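Local coordinates for protein putative rhamnosidase (Streptomyces avermitilis, PDB 3W5M) that hydrolyses terminal non-reducing alpha-L-rhamnose residues from alpha-L-rhamnosides, including citrus flavonoids and the arabinogalactan-protein gum arabic, at residues A[626-631]-A[662-667]; A[636-641]-A[679-684]. One frame throughout, in Å; residues are numbered along the deposited sequence.

Both interactions belong to the (alpha/alpha)6-barrel that forms the catalytic domain of this glycoside hydrolase family 78 enzyme, and their centres lie about 8 Å apart. Along the chain the segments alternate: 626-631 and 636-641 share the loop between helices 607-622 and 641-654, while 662-667 sits on helix 658-671 and the loop after that helix holds 679-684. Interaction 1 therefore sets the first part of the earlier loop against a helix, and interaction 2 sets its second part against the next loop. Two probable hydrogen bonds join them, W664 NE1 to A682 O and L638 N to D630 OD1. The second ties D630 to the part of the loop that carries E636, so two rhamnose-binding residues lie close together.

Interaction 1 (A[626-631]-A[662-667]); sequences SVPTDT and TKWLVD
The ammonium group of K663 is gripped by D667 OD2, which K663 NZ meets at 2.8 Å on the syn lone pair in a salt bridge one turn along the helix, and by the carbonyl of S626 across the contact. This joins helix 658-671 of the (alpha/alpha)6-barrel to the loop that carries D630, a residue of the rhamnose-binding site. K663 NZ lies 3.0 Å from S626 O, well above the carbonyl plane (43° out of it), and also donates to W347 O, so three acceptors surround the buried charge. The lysine gets there by a bend at chi2, beyond which its chain runs extended. An alanine here would probably leave the D667 carboxylate without its buried counter-charge and the carbonyl of S626 without this donor. S626 OG points elsewhere, to W347 N.

Beside the ammonium, V627 CG1 packs 3.5 Å from K663 NZ, an apolar neighbour on the loop side of the ion pair. The next residue, P628, turns its ring onto the indole of W664, and the two side chains cross at about a right angle. W664 CG stands anti to the backbone N (chi1 -180°), which carries the indole out from the helix toward the loop. P628 CG makes a CH-pi contact over the five-membered ring, 3.6 Å from its centroid and 12° off the normal. The indole N-H is used by A682 O, while the pyrrolidine reaches its closest approach where P628 CD sits 3.2 Å from W664 CD1.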
# COMPACT_ATOMS: atom_id res chain seq x y z
N SER A 626 3.48 1.54 -0.90
CA SER A 626 3.31 2.99 -1.21
C SER A 626 2.39 3.77 -0.22
O SER A 626 2.76 4.87 0.25
CB SER A 626 2.85 3.21 -2.66
OG SER A 626 2.82 4.60 -2.95
N VAL A 627 1.22 3.23 0.07
CA VAL A 627 0.34 3.82 1.12
C VAL A 627 -0.13 2.69 2.03
O VAL A 627 -0.17 1.53 1.59
CB VAL A 627 -0.87 4.58 0.53
CG1 VAL A 627 -0.44 5.72 -0.43
CG2 VAL A 627 -1.85 3.64 -0.15
N PRO A 628 -0.47 3.00 3.30
CA PRO A 628 -0.99 1.97 4.19
C PRO A 628 -2.45 1.62 3.78
O PRO A 628 -3.37 2.43 3.94
CB PRO A 628 -0.91 2.63 5.57
CG PRO A 628 -1.06 4.10 5.30
CD PRO A 628 -0.45 4.34 3.93
N THR A 629 -2.64 0.44 3.18
CA THR A 629 -3.93 0.13 2.57
C THR A 629 -4.80 -0.70 3.49
O THR A 629 -4.29 -1.35 4.41
CB THR A 629 -3.81 -0.59 1.21
OG1 THR A 629 -2.94 -1.72 1.32
CG2 THR A 629 -3.30 0.36 0.16
N ASP A 630 -6.11 -0.64 3.25
CA ASP A 630 -7.05 -1.52 3.94
C ASP A 630 -6.91 -2.98 3.50
O ASP A 630 -6.84 -3.86 4.34
CB ASP A 630 -8.50 -1.05 3.77
CG ASP A 630 -8.97 -1.00 2.29
OD1 ASP A 630 -8.18 -0.71 1.35
OD2 ASP A 630 -10.18 -1.20 2.07
N THR A 631 -6.83 -3.21 2.18
CA THR A 631 -6.66 -4.56 1.66
C THR A 631 -5.90 -4.48 0.36
O THR A 631 -6.04 -3.51 -0.37
CB THR A 631 -8.01 -5.29 1.43
OG1 THR A 631 -7.82 -6.39 0.53
CG2 THR A 631 -9.01 -4.37 0.80
N THR A 662 5.36 8.74 7.98
CA THR A 662 5.70 10.16 7.70
C THR A 662 5.23 10.58 6.33
O THR A 662 4.57 11.60 6.17
CB THR A 662 7.21 10.46 7.88
OG1 THR A 662 7.59 10.18 9.23
CG2 THR A 662 7.54 11.94 7.57
N LYS A 663 5.57 9.78 5.31
CA LYS A 663 5.12 10.02 3.96
C LYS A 663 3.59 10.03 3.89
O LYS A 663 3.00 10.94 3.30
CB LYS A 663 5.68 8.93 3.02
CG LYS A 663 5.30 9.11 1.57
CD LYS A 663 4.02 8.38 1.27
CE LYS A 663 3.71 8.40 -0.21
NZ LYS A 663 2.41 7.74 -0.43
N TRP A 664 2.95 9.04 4.50
CA TRP A 664 1.49 8.96 4.42
C TRP A 664 0.82 10.18 5.10
O TRP A 664 -0.19 10.68 4.62
CB TRP A 664 0.93 7.67 5.00
CG TRP A 664 -0.57 7.62 4.89
CD1 TRP A 664 -1.31 7.44 3.76
CD2 TRP A 664 -1.51 7.83 5.96
NE1 TRP A 664 -2.66 7.49 4.06
CE2 TRP A 664 -2.81 7.71 5.41
CE3 TRP A 664 -1.38 8.08 7.32
CZ2 TRP A 664 -3.97 7.87 6.17
CZ3 TRP A 664 -2.54 8.21 8.10
CH2 TRP A 664 -3.82 8.14 7.50
N LEU A 665 1.38 10.64 6.19
CA LEU A 665 0.78 11.82 6.87
C LEU A 665 0.88 13.08 6.01
O LEU A 665 0.04 13.97 6.10
CB LEU A 665 1.42 12.05 8.23
CG LEU A 665 1.06 11.02 9.30
CD1 LEU A 665 2.09 11.10 10.43
CD2 LEU A 665 -0.36 11.27 9.78
N VAL A 666 1.92 13.17 5.15
CA VAL A 666 1.94 14.20 4.15
C VAL A 666 0.74 14.06 3.20
O VAL A 666 0.11 15.08 2.85
CB VAL A 666 3.25 14.21 3.34
CG1 VAL A 666 3.18 15.28 2.25
CG2 VAL A 666 4.40 14.50 4.29
N ASP A 667 0.43 12.82 2.80
CA ASP A 667 -0.74 12.57 1.93
C ASP A 667 -2.02 12.99 2.66
O ASP A 667 -2.90 13.61 2.07
CB ASP A 667 -0.89 11.10 1.56
CG ASP A 667 0.26 10.55 0.71
OD1 ASP A 667 0.84 11.31 -0.13
OD2 ASP A 667 0.55 9.33 0.90

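Interaction 2 (A[636-641]-A[679-684]); sequences ERLGWT and TDVAPA
W640 lays one face of its indole over V681, whose CG1 methyl sits above the centre of the ring system in a CH-pi contact. V681 CG1 is 3.5 Å from the centroid of the five-membered ring. The same methyl reaches L638 CB at 3.9 Å, so this one branch touches both side chains. At the six-membered end, W640 CZ3 packs against D680 CB at 3.8 Å, the carboxylate being turned only 19° from the ring plane; D680 OD2 itself bonds to Y744 OH.

Beneath these side chains a single beta bridge pairs W640 with V681 in the (alpha/alpha)6-barrel domain, between two of the loops that connect its helices and next to the rhamnose-binding residues D630 and W695. A682 N donates to G639 O at 2.9 Å on one side of it, and T641 N to D680 O on the other. G639 is the centre of an inverse gamma turn, and a side chain there would run into A682 O. A bridging water accepts from G639 N and donates to P683 O, beside the cis peptide bond that precedes P683.

D680 O takes two donors from the same face of its plane, T641 N in a nearly straight bond (177° at the hydrogen) and T641 OG1 at 3.0 Å. Chi1 of T641 (55°) sets OG1 between the backbone N and the carbonyl carbon, near its own N-H, where both can reach the same oxygen; the hydroxyl meets it from above the carbonyl plane. W640, at the N-cap of helix 641-654, also touches E636, the inferred proton donor: W640 NE1 donates to E636 OE2 at 2.9 Å in a bent bond that meets the carboxylate from above its plane, while R634 makes a salt bridge to E636 OE1.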
# COMPACT_ATOMS: atom_id res chain seq x y z
N GLU A 636 -10.13 -2.09 -4.02
CA GLU A 636 -10.13 -1.02 -3.04
C GLU A 636 -8.68 -0.56 -2.89
O GLU A 636 -8.23 0.19 -3.73
CB GLU A 636 -10.82 -1.45 -1.74
CG GLU A 636 -11.18 -0.25 -0.87
CD GLU A 636 -12.41 -0.46 -0.02
OE1 GLU A 636 -12.97 -1.59 -0.02
OE2 GLU A 636 -12.83 0.54 0.63
N ARG A 637 -7.94 -1.05 -1.90
CA ARG A 637 -6.50 -0.72 -1.75
C ARG A 637 -6.29 0.77 -1.59
O ARG A 637 -5.45 1.37 -2.26
CB ARG A 637 -5.70 -1.22 -2.97
CG ARG A 637 -6.26 -2.54 -3.49
CD ARG A 637 -5.24 -3.21 -4.43
NE ARG A 637 -5.83 -4.34 -5.14
CZ ARG A 637 -5.19 -4.94 -6.15
NH1 ARG A 637 -4.00 -4.48 -6.50
NH2 ARG A 637 -5.75 -5.96 -6.80
N LEU A 638 -7.11 1.35 -0.70
CA LEU A 638 -7.08 2.78 -0.44
C LEU A 638 -6.44 3.06 0.91
O LEU A 638 -6.37 2.16 1.75
CB LEU A 638 -8.51 3.33 -0.48
CG LEU A 638 -9.27 3.03 -1.78
CD1 LEU A 638 -10.66 3.62 -1.65
CD2 LEU A 638 -8.58 3.66 -2.99
N GLY A 639 -5.95 4.29 1.09
CA GLY A 639 -5.24 4.68 2.31
C GLY A 639 -6.24 5.02 3.41
O GLY A 639 -6.42 6.19 3.76
N TRP A 640 -6.90 3.99 3.92
CA TRP A 640 -8.00 4.18 4.89
C TRP A 640 -7.47 4.65 6.24
O TRP A 640 -6.61 4.02 6.83
CB TRP A 640 -8.80 2.88 5.05
CG TRP A 640 -9.89 2.73 4.01
CD1 TRP A 640 -9.81 2.02 2.85
CD2 TRP A 640 -11.22 3.31 4.03
NE1 TRP A 640 -11.00 2.10 2.16
CE2 TRP A 640 -11.87 2.90 2.85
CE3 TRP A 640 -11.91 4.13 4.94
CZ2 TRP A 640 -13.18 3.27 2.53
CZ3 TRP A 640 -13.21 4.49 4.64
CH2 TRP A 640 -13.84 4.07 3.44
N THR A 641 -8.00 5.79 6.69
CA THR A 641 -7.52 6.43 7.92
C THR A 641 -7.86 5.60 9.18
O THR A 641 -7.03 5.40 10.05
CB THR A 641 -8.10 7.87 8.01
OG1 THR A 641 -9.54 7.84 7.91
CG2 THR A 641 -7.57 8.70 6.89
N THR A 679 -9.96 13.43 5.79
CA THR A 679 -10.77 12.55 4.92
C THR A 679 -10.78 11.08 5.39
O THR A 679 -9.97 10.67 6.23
CB THR A 679 -10.25 12.63 3.46
OG1 THR A 679 -8.83 12.37 3.46
CG2 THR A 679 -10.51 14.02 2.85
N ASP A 680 -11.73 10.29 4.86
CA ASP A 680 -11.82 8.89 5.18
C ASP A 680 -10.63 8.13 4.56
O ASP A 680 -10.17 7.15 5.11
CB ASP A 680 -13.13 8.29 4.66
CG ASP A 680 -14.38 8.84 5.39
OD1 ASP A 680 -14.23 9.55 6.42
OD2 ASP A 680 -15.50 8.55 4.90
N VAL A 681 -10.18 8.58 3.40
CA VAL A 681 -8.99 7.97 2.76
C VAL A 681 -8.01 9.03 2.33
O VAL A 681 -8.40 10.16 1.96
CB VAL A 681 -9.33 7.06 1.54
CG1 VAL A 681 -10.17 5.85 1.97
CG2 VAL A 681 -9.98 7.86 0.40
N ALA A 682 -6.72 8.67 2.31
CA ALA A 682 -5.69 9.56 1.80
C ALA A 682 -4.63 8.71 1.08
O ALA A 682 -4.16 7.73 1.65
CB ALA A 682 -5.06 10.35 2.94
N PRO A 683 -4.26 9.07 -0.17
CA PRO A 683 -4.81 10.12 -1.06
C PRO A 683 -6.31 10.01 -1.24
O PRO A 683 -6.87 8.92 -1.26
CB PRO A 683 -4.12 9.84 -2.41
CG PRO A 683 -2.83 9.22 -2.02
CD PRO A 683 -3.14 8.35 -0.82
N ALA A 684 -6.95 11.16 -1.38
CA ALA A 684 -8.40 11.22 -1.48
C ALA A 684 -8.84 10.95 -2.92
O ALA A 684 -8.50 11.69 -3.83
CB ALA A 684 -8.92 12.56 -0.96
O HOH W 1 -6.14 6.24 -0.94